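Local coordinates for probable N-acetyl-gamma-glutamyl-phosphate reductase, chloroplastic (Arabidopsis thaliana, PDB 1XYG), which probably catalyses the NADPH-dependent reduction of N-acetyl-L-glutamyl 5-phosphate to its semialdehyde, a step of arginine biosynthesis, at residues A[53-56]-A[57-61]; A[62-65]-A[66-69]; A[203-207]-A[208-212]; A[296-299]-A[300-303]. All coordinates share one frame; numbering follows the deposited sequence.

Contact 1 of 4, residues A[53-56]-A[57-61]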
loop_
_atom_site.group_PDB
_atom_site.type_symbol
_atom_site.label_atom_id
_atom_site.label_comp_id
_atom_site.label_asym_id
_atom_site.label_seq_id
_atom_site.Cartn_x
_atom_site.Cartn_y
_atom_site.Cartn_z
ATOM N N ALA A 53 -12.297 -17.227 -23.107
ATOM C CA ALA A 53 -12.318 -17.244 -24.564
ATOM C C ALA A 53 -13.695 -16.741 -24.967
ATOM O O ALA A 53 -14.667 -16.945 -24.239
ATOM C CB ALA A 53 -12.112 -18.657 -25.085
ATOM N N GLY A 54 -13.776 -16.080 -26.116
ATOM C CA GLY A 54 -15.049 -15.560 -26.579
ATOM C C GLY A 54 -15.348 -14.196 -25.986
ATOM O O GLY A 54 -16.250 -13.494 -26.442
ATOM N N GLN A 55 -14.596 -13.814 -24.963
ATOM C CA GLN A 55 -14.802 -12.521 -24.332
ATOM C C GLN A 55 -13.967 -11.436 -24.982
ATOM O O GLN A 55 -12.895 -11.698 -25.532
ATOM C CB GLN A 55 -14.446 -12.574 -22.846
ATOM C CG GLN A 55 -15.462 -13.269 -21.969
ATOM C CD GLN A 55 -15.124 -13.137 -20.498
ATOM O OE1 GLN A 55 -14.980 -12.027 -19.981
ATOM N NE2 GLN A 55 -15.000 -14.269 -19.814
ATOM N N SER A 56 -14.472 -10.211 -24.912
ATOM C CA SER A 56 -13.758 -9.065 -25.452
ATOM C C SER A 56 -12.730 -8.776 -24.369
ATOM O O SER A 56 -13.004 -8.998 -23.192
ATOM C CB SER A 56 -14.711 -7.875 -25.627
ATOM O OG SER A 56 -14.094 -6.835 -26.368
ATOM N N MET A 57 -11.549 -8.295 -24.730
ATOM C CA MET A 57 -10.591 -8.048 -23.679
ATOM C C MET A 57 -10.936 -6.858 -22.799
ATOM O O MET A 57 -10.343 -6.676 -21.735
ATOM C CB MET A 57 -9.190 -7.917 -24.229
ATOM C CG MET A 57 -8.227 -8.449 -23.212
ATOM S SD MET A 57 -6.528 -8.170 -23.599
ATOM C CE MET A 57 -5.824 -9.570 -22.883
ATOM N N GLU A 58 -11.891 -6.043 -23.229
ATOM C CA GLU A 58 -12.317 -4.935 -22.396
ATOM C C GLU A 58 -13.001 -5.593 -21.195
ATOM O O GLU A 58 -13.102 -5.010 -20.120
ATOM C CB GLU A 58 -13.305 -4.050 -23.151
ATOM C CG GLU A 58 -12.667 -3.107 -24.128
ATOM C CD GLU A 58 -13.689 -2.327 -24.923
ATOM O OE1 GLU A 58 -13.275 -1.465 -25.719
ATOM O OE2 GLU A 58 -14.902 -2.574 -24.753
ATOM N N SER A 59 -13.459 -6.826 -21.409
ATOM C CA SER A 59 -14.123 -7.630 -20.382
ATOM C C SER A 59 -13.121 -8.148 -19.359
ATOM O O SER A 59 -13.362 -8.105 -18.158
ATOM C CB SER A 59 -14.842 -8.822 -21.020
ATOM O OG SER A 59 -15.834 -8.390 -21.936
ATOM N N VAL A 60 -11.992 -8.640 -19.854
ATOM C CA VAL A 60 -10.933 -9.181 -19.004
ATOM C C VAL A 60 -10.046 -8.074 -18.427
ATOM O O VAL A 60 -9.763 -8.056 -17.230
ATOM C CB VAL A 60 -10.060 -10.174 -19.800
ATOM C CG1 VAL A 60 -8.977 -10.758 -18.910
ATOM C CG2 VAL A 60 -10.941 -11.286 -20.377
ATOM N N PHE A 61 -9.628 -7.149 -19.285
ATOM C CA PHE A 61 -8.775 -6.031 -18.883
ATOM C C PHE A 61 -9.351 -4.721 -19.397
ATOM O O PHE A 61 -8.899 -4.179 -20.409
ATOM C CB PHE A 61 -7.362 -6.216 -19.431
ATOM C CG PHE A 61 -6.568 -7.260 -18.704
ATOM C CD1 PHE A 61 -6.298 -7.117 -17.346
ATOM C CD2 PHE A 61 -6.080 -8.384 -19.371
ATOM C CE1 PHE A 61 -5.552 -8.075 -16.654
ATOM C CE2 PHE A 61 -5.330 -9.354 -18.688
ATOM C CZ PHE A 61 -5.065 -9.196 -17.326
HETATM O O HOH W 1 -17.129 -9.894 -23.679
#
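Ser56 and Ser59 are joined by one water. It takes the N-H of Ser56 N at 2.9 Å and lies 2.6 Å from Ser59 OG. Ser59 OG stands beside its own backbone N, opposite the carbonyl carbon (chi1 -61°), and this places it at the water. The water thus ties a loop amide to a side chain of the first turn of the next helix. A direct bond from Ser59 N to Ser56 O is also indicated, but it is doubtful because both atoms are crowded in the model. This is where the chain, after strand 42-47 of the Rossmann-type NAD-binding domain, enters the short helix 57-60. Gln55 reaches out with its chain extended beyond CG. Its OE1 comes 3.4 Å from Ser59 CB and 4.1 Å from Val60 CG2. The side chains of Gln55 and Val60 cross at about a right angle. The helix is weakly bonded, but Phe61 N donates to Met57 O at 2.6 Å. Met57 CE lies in the ring plane at the edge of Phe61, whose side chain also packs on Phe358 of the second subunit.

Contact 2 of 4, residues A[62-65]-A[66-69]; sequences PHLR and AQKL
Ala66 and Arg65 are the two middle residues of a type I beta turn that runs from Leu64 to Gln67. The Ala66 amide lies against the start of the Arg65 side chain, with Ala66 N 3.5 Å from Arg65 CG. Arg65 puts CG between its backbone N and carbonyl carbon (chi1 74°), which brings that methylene close to the next amide. Gln67 comes next and closes the turn. Its N donates to Leu64 O at 3.0 Å in a fairly straight bond of 158°. The donor sits above the carbonyl plane, 43° out of it. The side chains of Gln67 and Leu64 run side by side and point the same way, with Gln67 NE2 3.6 Å from Leu64 CD2. The turn lies in the loop that leads from helix 57-60 to strand 85-88 of the Rossmann-type NAD-binding domain. The side chains of Leu64 and Gln67 pack on Val33 of helix 27-37. The Lys68 chain is bent at its second torsion, and its end comes back near the turn. Lys68 NZ donates to Ala66 O at 3.3 Å, from well above the carbonyl plane, and stays 4.2 Å from Arg65 O. Leu69 turns its side chain toward Leu64. Its CD1 meets Leu64 CD1 at 4.4 Å, a loose apolar touch beside Val33. The second subunit packs nearby: its Phe358 ring meets His63, and its Lys287 and Gln355 touch Arg65 and Ala66.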
loop_
_atom_site.group_PDB
_atom_site.type_symbol
_atom_site.label_atom_id
_atom_site.label_comp_id
_atom_site.label_asym_id
_atom_site.label_seq_id
_atom_site.Cartn_x
_atom_site.Cartn_y
_atom_site.Cartn_z
ATOM N N PRO A 62 -10.369 -4.193 -18.710
ATOM C CA PRO A 62 -10.992 -2.934 -19.125
ATOM C C PRO A 62 -10.029 -1.757 -19.330
ATOM O O PRO A 62 -10.370 -0.783 -20.005
ATOM C CB PRO A 62 -12.024 -2.679 -18.021
ATOM C CG PRO A 62 -11.478 -3.409 -16.843
ATOM C CD PRO A 62 -10.974 -4.684 -17.461
ATOM N N HIS A 63 -8.831 -1.838 -18.763
ATOM C CA HIS A 63 -7.875 -0.749 -18.917
ATOM C C HIS A 63 -7.345 -0.654 -20.346
ATOM O O HIS A 63 -6.691 0.327 -20.712
ATOM C CB HIS A 63 -6.693 -0.917 -17.955
ATOM C CG HIS A 63 -5.681 -1.936 -18.388
ATOM N ND1 HIS A 63 -5.874 -3.293 -18.240
ATOM C CD2 HIS A 63 -4.446 -1.791 -18.924
ATOM C CE1 HIS A 63 -4.802 -3.939 -18.662
ATOM N NE2 HIS A 63 -3.920 -3.049 -19.082
ATOM N N LEU A 64 -7.628 -1.673 -21.149
ATOM C CA LEU A 64 -7.167 -1.700 -22.532
ATOM C C LEU A 64 -8.219 -1.213 -23.524
ATOM O O LEU A 64 -8.056 -1.376 -24.736
ATOM C CB LEU A 64 -6.749 -3.125 -22.903
ATOM C CG LEU A 64 -5.516 -3.657 -22.175
ATOM C CD1 LEU A 64 -5.301 -5.118 -22.533
ATOM C CD2 LEU A 64 -4.305 -2.814 -22.555
ATOM N N ARG A 65 -9.284 -0.599 -23.021
ATOM C CA ARG A 65 -10.358 -0.151 -23.897
ATOM C C ARG A 65 -10.011 0.891 -24.968
ATOM O O ARG A 65 -10.781 1.085 -25.907
ATOM C CB ARG A 65 -11.546 0.332 -23.064
ATOM C CG ARG A 65 -11.363 1.676 -22.389
ATOM C CD ARG A 65 -12.441 2.632 -22.871
ATOM N NE ARG A 65 -13.745 1.975 -22.920
ATOM C CZ ARG A 65 -14.831 2.494 -23.488
ATOM N NH1 ARG A 65 -14.776 3.690 -24.062
ATOM N NH2 ARG A 65 -15.970 1.810 -23.489
ATOM N N ALA A 66 -8.864 1.554 -24.853
ATOM C CA ALA A 66 -8.493 2.548 -25.859
ATOM C C ALA A 66 -7.998 1.866 -27.131
ATOM O O ALA A 66 -7.955 2.473 -28.205
ATOM C CB ALA A 66 -7.419 3.486 -25.317
ATOM N N GLN A 67 -7.621 0.601 -27.014
ATOM C CA GLN A 67 -7.137 -0.144 -28.165
ATOM C C GLN A 67 -8.250 -0.950 -28.815
ATOM O O GLN A 67 -9.215 -1.329 -28.160
ATOM C CB GLN A 67 -6.021 -1.101 -27.751
ATOM C CG GLN A 67 -4.776 -0.434 -27.219
ATOM C CD GLN A 67 -3.649 -1.425 -27.044
ATOM O OE1 GLN A 67 -3.172 -2.012 -28.015
ATOM N NE2 GLN A 67 -3.225 -1.631 -25.803
ATOM N N LYS A 68 -8.101 -1.198 -30.111
ATOM C CA LYS A 68 -9.049 -1.993 -30.881
ATOM C C LYS A 68 -8.396 -3.362 -31.056
ATOM O O LYS A 68 -7.578 -3.548 -31.955
ATOM C CB LYS A 68 -9.298 -1.325 -32.241
ATOM C CG LYS A 68 -10.273 -0.150 -32.197
ATOM C CD LYS A 68 -9.949 0.866 -31.096
ATOM C CE LYS A 68 -11.095 1.863 -30.894
ATOM N NZ LYS A 68 -10.816 2.809 -29.774
ATOM N N LEU A 69 -8.744 -4.316 -30.195
ATOM C CA LEU A 69 -8.138 -5.642 -30.265
ATOM C C LEU A 69 -9.109 -6.706 -30.739
ATOM O O LEU A 69 -10.316 -6.505 -30.742
ATOM C CB LEU A 69 -7.601 -6.026 -28.885
ATOM C CG LEU A 69 -6.538 -5.091 -28.303
ATOM C CD1 LEU A 69 -6.323 -5.397 -26.831
ATOM C CD2 LEU A 69 -5.263 -5.252 -29.108
#

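Contact 3 of 4, residues A[203-207]-A[208-212]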
loop_
_atom_site.group_PDB
_atom_site.type_symbol
_atom_site.label_atom_id
_atom_site.label_comp_id
_atom_site.label_asym_id
_atom_site.label_seq_id
_atom_site.Cartn_x
_atom_site.Cartn_y
_atom_site.Cartn_z
ATOM N N GLU A 203 -6.615 -17.264 -2.365
ATOM C CA GLU A 203 -6.733 -16.638 -1.062
ATOM C C GLU A 203 -5.442 -15.954 -0.627
ATOM O O GLU A 203 -5.466 -14.806 -0.185
ATOM C CB GLU A 203 -7.129 -17.694 -0.028
ATOM C CG GLU A 203 -7.552 -17.129 1.308
ATOM C CD GLU A 203 -7.748 -18.215 2.346
ATOM O OE1 GLU A 203 -6.737 -18.739 2.869
ATOM O OE2 GLU A 203 -8.921 -18.550 2.623
ATOM N N ALA A 204 -4.325 -16.659 -0.762
ATOM C CA ALA A 204 -3.034 -16.132 -0.348
ATOM C C ALA A 204 -2.632 -14.809 -1.003
ATOM O O ALA A 204 -1.852 -14.047 -0.428
ATOM C CB ALA A 204 -1.955 -17.174 -0.586
ATOM N N ASN A 205 -3.166 -14.523 -2.186
ATOM C CA ASN A 205 -2.799 -13.298 -2.877
ATOM C C ASN A 205 -3.787 -12.141 -2.798
ATOM O O ASN A 205 -3.648 -11.151 -3.520
ATOM C CB ASN A 205 -2.483 -13.601 -4.337
ATOM C CG ASN A 205 -1.344 -14.549 -4.483
ATOM O OD1 ASN A 205 -0.407 -14.511 -3.699
ATOM N ND2 ASN A 205 -1.400 -15.399 -5.499
ATOM N N LEU A 206 -4.786 -12.264 -1.931
ATOM C CA LEU A 206 -5.763 -11.198 -1.745
ATOM C C LEU A 206 -5.056 -9.992 -1.126
ATOM O O LEU A 206 -4.060 -10.147 -0.418
ATOM C CB LEU A 206 -6.877 -11.645 -0.793
ATOM C CG LEU A 206 -7.896 -12.693 -1.231
ATOM C CD1 LEU A 206 -8.788 -13.036 -0.044
ATOM C CD2 LEU A 206 -8.723 -12.163 -2.391
ATOM N N TYR A 207 -5.575 -8.800 -1.390
ATOM C CA TYR A 207 -4.997 -7.583 -0.836
ATOM C C TYR A 207 -4.881 -7.675 0.695
ATOM O O TYR A 207 -3.833 -7.366 1.256
ATOM C CB TYR A 207 -5.846 -6.357 -1.223
ATOM C CG TYR A 207 -5.245 -5.039 -0.764
ATOM C CD1 TYR A 207 -5.405 -4.593 0.546
ATOM C CD2 TYR A 207 -4.430 -4.292 -1.614
ATOM C CE1 TYR A 207 -4.761 -3.447 1.002
ATOM C CE2 TYR A 207 -3.780 -3.145 -1.171
ATOM C CZ TYR A 207 -3.945 -2.730 0.136
ATOM O OH TYR A 207 -3.268 -1.626 0.595
ATOM N N SER A 208 -5.956 -8.107 1.352
ATOM C CA SER A 208 -5.977 -8.239 2.810
ATOM C C SER A 208 -4.959 -9.222 3.377
ATOM O O SER A 208 -4.588 -9.115 4.545
ATOM C CB SER A 208 -7.376 -8.644 3.284
ATOM O OG SER A 208 -8.316 -7.624 2.988
ATOM N N GLU A 209 -4.511 -10.175 2.562
ATOM C CA GLU A 209 -3.540 -11.168 3.013
ATOM C C GLU A 209 -2.101 -10.747 2.726
ATOM O O GLU A 209 -1.184 -11.079 3.481
ATOM C CB GLU A 209 -3.816 -12.517 2.333
ATOM C CG GLU A 209 -5.205 -13.108 2.612
ATOM C CD GLU A 209 -5.349 -13.619 4.040
ATOM O OE1 GLU A 209 -4.451 -14.366 4.476
ATOM O OE2 GLU A 209 -6.354 -13.285 4.718
ATOM N N ILE A 210 -1.912 -10.010 1.638
ATOM C CA ILE A 210 -0.586 -9.564 1.219
ATOM C C ILE A 210 -0.114 -8.229 1.808
ATOM O O ILE A 210 1.022 -8.106 2.243
ATOM C CB ILE A 210 -0.521 -9.425 -0.326
ATOM C CG1 ILE A 210 -0.827 -10.767 -1.007
ATOM C CG2 ILE A 210 0.831 -8.865 -0.737
ATOM C CD1 ILE A 210 0.142 -11.881 -0.678
ATOM N N ALA A 211 -0.989 -7.232 1.802
ATOM C CA ALA A 211 -0.638 -5.898 2.278
ATOM C C ALA A 211 -0.063 -5.782 3.677
ATOM O O ALA A 211 -0.455 -6.501 4.590
ATOM C CB ALA A 211 -1.836 -4.982 2.158
ATOM N N GLU A 212 0.876 -4.848 3.818
ATOM C CA GLU A 212 1.505 -4.537 5.092
ATOM C C GLU A 212 2.273 -5.668 5.749
ATOM O O GLU A 212 2.208 -5.852 6.970
ATOM C CB GLU A 212 0.451 -3.992 6.060
ATOM C CG GLU A 212 -0.088 -2.630 5.651
ATOM C CD GLU A 212 1.007 -1.571 5.556
ATOM O OE1 GLU A 212 1.718 -1.350 6.560
ATOM O OE2 GLU A 212 1.162 -0.957 4.475
#
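The Tyr207 ring carries the Ala211 methyl over one face. Ala211 CB is 3.9 Å from the ring centroid and 26° off the ring normal, a CH-pi contact. It sits toward the rim, 3.5 Å from Tyr207 CE1. Ser208 N approaches the ring obliquely. CG of Tyr207 lies opposite the backbone N (chi1 -176°), which carries the ring alongside the next turn to Ala211, four residues on. The ring also meets Tyr207 of the third subunit with nearly parallel planes, and its OH bonds Glu212 OE2 of the second subunit. With a leucine here the aromatic face and hydroxyl are gone, which would probably leave Ala211 CB without its flat cover and Glu212 of the second subunit without that bond. Leu206 is the N-cap residue of helix 207-210. Its O accepts from two amides, Glu209 N at 3.0 Å and Ile210 N at 3.0 Å. Ala211 N donates to Tyr207 O at 2.9 Å, in the carbonyl plane and nearly straight at 162°. Ile210 packs tightly on the chain before the cap, with its CD1 3.0 Å from Ala204 O. Glu209 bends at chi2 and lays CG 3.3 Å from Glu203 O. Its carboxylate goes to the third subunit, where OE2 pairs with Arg199 and with the Tyr27 hydroxyl. In the chain the short helix comes after strand 187-193 and before strand 215-216, the latter outermost in this chain's mixed sheet of the dimerisation domain.

Contact 4 of 4, residues A[296-299]-A[300-303]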
loop_
_atom_site.group_PDB
_atom_site.type_symbol
_atom_site.label_atom_id
_atom_site.label_comp_id
_atom_site.label_asym_id
_atom_site.label_seq_id
_atom_site.Cartn_x
_atom_site.Cartn_y
_atom_site.Cartn_z
ATOM N N ARG A 296 16.995 1.440 -6.673
ATOM C CA ARG A 296 15.666 1.293 -6.084
ATOM C C ARG A 296 14.737 0.707 -7.137
ATOM O O ARG A 296 14.771 1.140 -8.296
ATOM C CB ARG A 296 15.110 2.651 -5.641
ATOM C CG ARG A 296 15.885 3.334 -4.531
ATOM C CD ARG A 296 14.945 4.115 -3.616
ATOM N NE ARG A 296 13.976 4.902 -4.374
ATOM C CZ ARG A 296 12.868 5.435 -3.862
ATOM N NH1 ARG A 296 12.055 6.134 -4.638
ATOM N NH2 ARG A 296 12.562 5.264 -2.583
ATOM N N THR A 297 13.911 -0.268 -6.755
ATOM C CA THR A 297 12.986 -0.852 -7.720
ATOM C C THR A 297 12.038 0.245 -8.213
ATOM O O THR A 297 11.545 0.185 -9.341
ATOM C CB THR A 297 12.157 -2.028 -7.118
ATOM O OG1 THR A 297 11.304 -1.546 -6.075
ATOM C CG2 THR A 297 13.088 -3.102 -6.549
ATOM N N HIS A 298 11.795 1.252 -7.377
ATOM C CA HIS A 298 10.920 2.358 -7.763
ATOM C C HIS A 298 11.433 3.022 -9.045
ATOM O O HIS A 298 10.646 3.488 -9.866
ATOM C CB HIS A 298 10.869 3.448 -6.680
ATOM C CG HIS A 298 10.734 2.933 -5.280
ATOM N ND1 HIS A 298 11.734 2.222 -4.650
ATOM C CD2 HIS A 298 9.747 3.088 -4.366
ATOM C CE1 HIS A 298 11.372 1.968 -3.406
ATOM N NE2 HIS A 298 10.169 2.483 -3.208
ATOM N N ASN A 299 12.756 3.053 -9.214
ATOM C CA ASN A 299 13.368 3.713 -10.366
ATOM C C ASN A 299 13.290 3.038 -11.731
ATOM O O ASN A 299 13.616 3.671 -12.738
ATOM C CB ASN A 299 14.837 4.040 -10.073
ATOM C CG ASN A 299 15.012 4.953 -8.866
ATOM O OD1 ASN A 299 14.172 5.822 -8.592
ATOM N ND2 ASN A 299 16.115 4.771 -8.149
ATOM N N VAL A 300 12.883 1.771 -11.776
ATOM C CA VAL A 300 12.761 1.054 -13.050
ATOM C C VAL A 300 11.316 0.609 -13.279
ATOM O O VAL A 300 10.988 0.007 -14.299
ATOM C CB VAL A 300 13.664 -0.207 -13.099
ATOM C CG1 VAL A 300 15.137 0.185 -13.220
ATOM C CG2 VAL A 300 13.430 -1.051 -11.855
ATOM N N ARG A 301 10.469 0.919 -12.308
ATOM C CA ARG A 301 9.056 0.578 -12.341
ATOM C C ARG A 301 8.390 0.998 -13.657
ATOM O O ARG A 301 8.404 2.173 -14.019
ATOM C CB ARG A 301 8.375 1.262 -11.150
ATOM C CG ARG A 301 7.016 0.742 -10.751
ATOM C CD ARG A 301 6.687 1.216 -9.335
ATOM N NE ARG A 301 6.538 2.669 -9.230
ATOM C CZ ARG A 301 6.781 3.372 -8.126
ATOM N NH1 ARG A 301 7.197 2.769 -7.025
ATOM N NH2 ARG A 301 6.581 4.682 -8.112
ATOM N N GLY A 302 7.816 0.030 -14.366
ATOM C CA GLY A 302 7.129 0.318 -15.611
ATOM C C GLY A 302 8.030 0.497 -16.817
ATOM O O GLY A 302 7.611 1.021 -17.848
ATOM N N SER A 303 9.276 0.060 -16.703
ATOM C CA SER A 303 10.213 0.188 -17.806
ATOM C C SER A 303 10.939 -1.131 -18.008
ATOM O O SER A 303 10.784 -2.072 -17.232
ATOM C CB SER A 303 11.229 1.292 -17.515
ATOM O OG SER A 303 12.141 0.878 -16.513
#
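Val300 turns back on Thr297 where residues 297-299, helical in backbone angles but without regular helix bonds, run into a type II beta turn from Val300 to Ser303. This loop joins strands 286-288 and 306-312 of the dimerisation domain. Backbone bonds come first. Val300 N donates to Thr297 O at 3.2 Å and 162°, and Arg301 N adds a weak bond to the same oxygen. Val300 O closes the second turn and is gripped from one face of its plane by Ser303 N and by Ser303 OG, the latter at 2.6 Å. Van der Waals packing is by Val300. Its CG2 lies between the backbone N and carbonyl carbon (chi1 -72° for CG1) and comes 3.4 Å from Thr297 O; its side chain also packs on Val324. Cutting Val300 back to an alanine would probably open a gap between Thr297 O and Val324 of strand 318-325. The charged and aromatic groups form a third set. Arg296 CZ lies 3.5 Å above the His298 ring, toward its rim. Arg301 NH1 approaches that ring obliquely, 3.7 Å from His298 CD2, with the His298 ring and Arg301 guanidinium planes 65° apart. Arg296, His298 and Arg301 all donate to backbone carbonyls of the fourth subunit, at Glu209, Ile210 and Glu212. Arg301 NH2 also bridges to Pro359 OXT. His298 O sits over the centre of the Arg301 guanidinium, 4.2 Å above its plane.

Contacts 1 and 2 follow one another in the NAD-binding domain, with centres about 10 Å apart. They touch where Met57 SD meets Leu64 CD1 at 3.5 Å. Contacts 3 and 4 lie in the dimerisation domain, and their nearest atoms within one chain are about 12 Å apart. In the tetramer contact 4 meets contact 3 of the fourth subunit. Asn299 of contact 4 packs on His63 of contact 2 in the second subunit. Arg199 links contacts 1 and 3, since it bonds Val60 O in its own chain and the third-subunit Glu209. Contact 4 approaches the probable active site, with Thr297 and Cys163 side chains about 11 Å apart.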